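Local atomic coordinates of GDP-mannose-dependent alpha-(1-6)-phosphatidylinositol monomannoside mannosyltransferase (Corynebacterium glutamicum, PDB entry 3OKC), a protein that belongs to the glycosyltransferases of the GT-B fold, built of two Rossmann-like domains that face each other across a cleft. Residues Lys112-Thr117 with Val141-Tyr146. Sequence-based numbering, arbitrary orientation.
Sequences KVIAST and VDVLTY
Ile-114 sets its CG2 methyl alongside Val-143, 4.0 Å from CB, the two side chains running the same way off one face of a parallel sheet, and the same methyl meets Thr-145 CG2. On the face of Ala-115 and Leu-144, the Ala-115 methyl meets Val-141 CG2, which also touches Val-113 CG1; the Leu-144 and Thr-117 side chains cross at about a right angle, CD1 to CG2 3.6 Å. Between these layers the backbones pair: Ala-115 N donates to Val-143 O and Ala-115 O accepts from Thr-145 N. At the start of the pairing, Asp-142 OD2 receives Val-113 N at 2.7 Å through the anti lone pair and also forms a salt bridge with Lys-106 of helix 102-108. Val-113 O accepts from Val-143 N and, at a more bent angle, from Asp-142 N. At the far end Thr-145 O is gripped twice by Thr-117. A chi1 of 61° sets Thr-117 OG1 between its own backbone N and carbonyl carbon, from where it donates in the carbonyl plane to a lone pair of Thr-145 O at 2.6 Å, whereas Thr-117 N comes from above that plane. Ser-116 OG and Thr-145 OG1 are hydrogen-bonded at 2.7 Å, and Trp-91 NE1 reaches the serine from strand 89-92. Helices 120-124 and 128-140 link these neighbouring strands of the N-terminal Rossmann-like domain. A carboxylate oxygen at one end and a threonine hydroxyl at the other thus supplement the backbone ladder within a buried contact.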
ATOM      1  N   LYS A 112      20.261  17.579   2.386  1.00 17.25           N
ATOM      2  CA  LYS A 112      19.287  16.921   1.517  1.00 16.80           C
ATOM      3  C   LYS A 112      17.897  16.886   2.154  1.00 15.82           C
ATOM      4  O   LYS A 112      17.743  16.505   3.318  1.00 15.57           O
ATOM      5  CB  LYS A 112      19.742  15.499   1.170  1.00 16.61           C
ATOM      6  CG  LYS A 112      18.843  14.787   0.155  1.00 16.65           C
ATOM      7  CD  LYS A 112      19.263  13.343  -0.070  1.00 16.96           C
ATOM      8  CE  LYS A 112      20.531  13.265  -0.897  1.00 19.02           C
ATOM      9  NZ  LYS A 112      21.061  11.882  -0.911  1.00 20.28           N
ATOM     10  N   VAL A 113      16.895  17.287   1.379  1.00 15.60           N
ATOM     11  CA  VAL A 113      15.498  17.216   1.805  1.00 14.98           C
ATOM     12  C   VAL A 113      14.736  16.248   0.895  1.00 14.68           C
ATOM     13  O   VAL A 113      14.744  16.396  -0.329  1.00 14.89           O
ATOM     14  CB  VAL A 113      14.814  18.616   1.823  1.00 15.16           C
ATOM     15  CG1 VAL A 113      13.367  18.502   2.275  1.00 14.64           C
ATOM     16  CG2 VAL A 113      15.572  19.586   2.726  1.00 14.97           C
ATOM     17  N   ILE A 114      14.113  15.245   1.509  1.00 14.22           N
ATOM     18  CA  ILE A 114      13.299  14.258   0.801  1.00 14.09           C
ATOM     19  C   ILE A 114      11.845  14.430   1.247  1.00 13.94           C
ATOM     20  O   ILE A 114      11.579  14.704   2.420  1.00 13.92           O
ATOM     21  CB  ILE A 114      13.758  12.785   1.088  1.00 13.93           C
ATOM     22  CG1 ILE A 114      15.273  12.611   0.925  1.00 14.11           C
ATOM     23  CG2 ILE A 114      13.014  11.775   0.202  1.00 13.79           C
ATOM     24  CD1 ILE A 114      16.046  12.654   2.226  1.00 13.14           C
ATOM     25  N   ALA A 115      10.914  14.299   0.308  1.00 13.99           N
ATOM     26  CA  ALA A 115       9.489  14.277   0.632  1.00 13.96           C
ATOM     27  C   ALA A 115       8.805  13.116  -0.090  1.00 14.02           C
ATOM     28  O   ALA A 115       9.045  12.888  -1.286  1.00 13.87           O
ATOM     29  CB  ALA A 115       8.827  15.607   0.278  1.00 14.24           C
ATOM     30  N   SER A 116       7.972  12.376   0.641  1.00 13.94           N
ATOM     31  CA  SER A 116       7.248  11.246   0.061  1.00 14.52           C
ATOM     32  C   SER A 116       5.787  11.566  -0.245  1.00 14.88           C
ATOM     33  O   SER A 116       5.058  12.076   0.603  1.00 14.73           O
ATOM     34  CB  SER A 116       7.352  10.006   0.953  1.00 14.40           C
ATOM     35  OG  SER A 116       8.675   9.483   0.956  1.00 14.94           O
ATOM     36  N   THR A 117       5.378  11.276  -1.477  1.00 15.70           N
ATOM     37  CA  THR A 117       3.978  11.375  -1.867  1.00 16.57           C
ATOM     38  C   THR A 117       3.327  10.006  -1.787  1.00 17.53           C
ATOM     39  O   THR A 117       4.005   8.974  -1.812  1.00 17.44           O
ATOM     40  CB  THR A 117       3.804  11.897  -3.303  1.00 16.82           C
ATOM     41  OG1 THR A 117       4.444  10.999  -4.215  1.00 16.68           O
ATOM     42  CG2 THR A 117       4.370  13.311  -3.452  1.00 16.32           C
ATOM     43  N   VAL A 141      12.470  20.951  -2.251  1.00 23.92           N
ATOM     44  CA  VAL A 141      12.764  19.542  -2.015  1.00 22.66           C
ATOM     45  C   VAL A 141      13.735  19.011  -3.076  1.00 22.76           C
ATOM     46  O   VAL A 141      13.574  19.278  -4.272  1.00 23.51           O
ATOM     47  CB  VAL A 141      11.450  18.708  -1.979  1.00 22.09           C
ATOM     48  CG1 VAL A 141      11.713  17.239  -2.200  1.00 22.08           C
ATOM     49  CG2 VAL A 141      10.720  18.913  -0.660  1.00 21.47           C
ATOM     50  N   ASP A 142      14.745  18.268  -2.626  1.00 21.88           N
ATOM     51  CA  ASP A 142      15.757  17.690  -3.511  1.00 21.78           C
ATOM     52  C   ASP A 142      15.312  16.351  -4.110  1.00 21.06           C
ATOM     53  O   ASP A 142      15.622  16.049  -5.264  1.00 21.48           O
ATOM     54  CB  ASP A 142      17.085  17.523  -2.761  1.00 21.98           C
ATOM     55  CG  ASP A 142      17.517  18.798  -2.041  1.00 22.47           C
ATOM     56  OD1 ASP A 142      17.800  19.811  -2.719  1.00 23.87           O
ATOM     57  OD2 ASP A 142      17.571  18.793  -0.794  1.00 21.45           O
ATOM     58  N   VAL A 143      14.593  15.553  -3.319  1.00 19.76           N
ATOM     59  CA  VAL A 143      14.106  14.243  -3.754  1.00 19.12           C
ATOM     60  C   VAL A 143      12.610  14.108  -3.463  1.00 18.47           C
ATOM     61  O   VAL A 143      12.174  14.262  -2.319  1.00 18.04           O
ATOM     62  CB  VAL A 143      14.886  13.065  -3.083  1.00 18.95           C
ATOM     63  CG1 VAL A 143      14.365  11.717  -3.572  1.00 18.27           C
ATOM     64  CG2 VAL A 143      16.389  13.170  -3.340  1.00 19.23           C
ATOM     65  N   LEU A 144      11.835  13.832  -4.508  1.00 18.39           N
ATOM     66  CA  LEU A 144      10.399  13.600  -4.384  1.00 17.67           C
ATOM     67  C   LEU A 144      10.129  12.133  -4.723  1.00 17.24           C
ATOM     68  O   LEU A 144      10.362  11.699  -5.855  1.00 17.92           O
ATOM     69  CB  LEU A 144       9.632  14.546  -5.321  1.00 18.22           C
ATOM     70  CG  LEU A 144       8.146  14.922  -5.168  1.00 18.48           C
ATOM     71  CD1 LEU A 144       7.209  13.822  -5.686  1.00 18.55           C
ATOM     72  CD2 LEU A 144       7.774  15.350  -3.739  1.00 18.01           C
ATOM     73  N   THR A 145       9.674  11.366  -3.736  1.00 16.16           N
ATOM     74  CA  THR A 145       9.355   9.957  -3.956  1.00 15.79           C
ATOM     75  C   THR A 145       7.874   9.750  -4.320  1.00 15.74           C
ATOM     76  O   THR A 145       7.006  10.532  -3.918  1.00 15.38           O
ATOM     77  CB  THR A 145       9.779   9.030  -2.763  1.00 15.39           C
ATOM     78  OG1 THR A 145       8.793   9.065  -1.726  1.00 15.18           O
ATOM     79  CG2 THR A 145      11.147   9.423  -2.193  1.00 14.79           C
ATOM     80  N   TYR A 146       7.605   8.702  -5.095  1.00 15.78           N
ATOM     81  CA  TYR A 146       6.257   8.393  -5.555  1.00 15.99           C
ATOM     82  C   TYR A 146       6.018   6.887  -5.504  1.00 16.15           C
ATOM     83  O   TYR A 146       6.959   6.100  -5.643  1.00 16.03           O
ATOM     84  CB  TYR A 146       6.026   8.933  -6.973  1.00 16.57           C
ATOM     85  CG  TYR A 146       6.969   8.379  -8.019  1.00 17.01           C
ATOM     86  CD1 TYR A 146       6.649   7.223  -8.741  1.00 17.09           C
ATOM     87  CD2 TYR A 146       8.181   9.013  -8.294  1.00 16.70           C
ATOM     88  CE1 TYR A 146       7.513   6.714  -9.708  1.00 17.71           C
ATOM     89  CE2 TYR A 146       9.053   8.512  -9.252  1.00 17.51           C
ATOM     90  CZ  TYR A 146       8.716   7.363  -9.955  1.00 18.54           C
ATOM     91  OH  TYR A 146       9.584   6.875 -10.910  1.00 19.66           O
TER
HETATM   92  O   HOH W   1       6.574   7.738  -2.071  1.00 11.44           O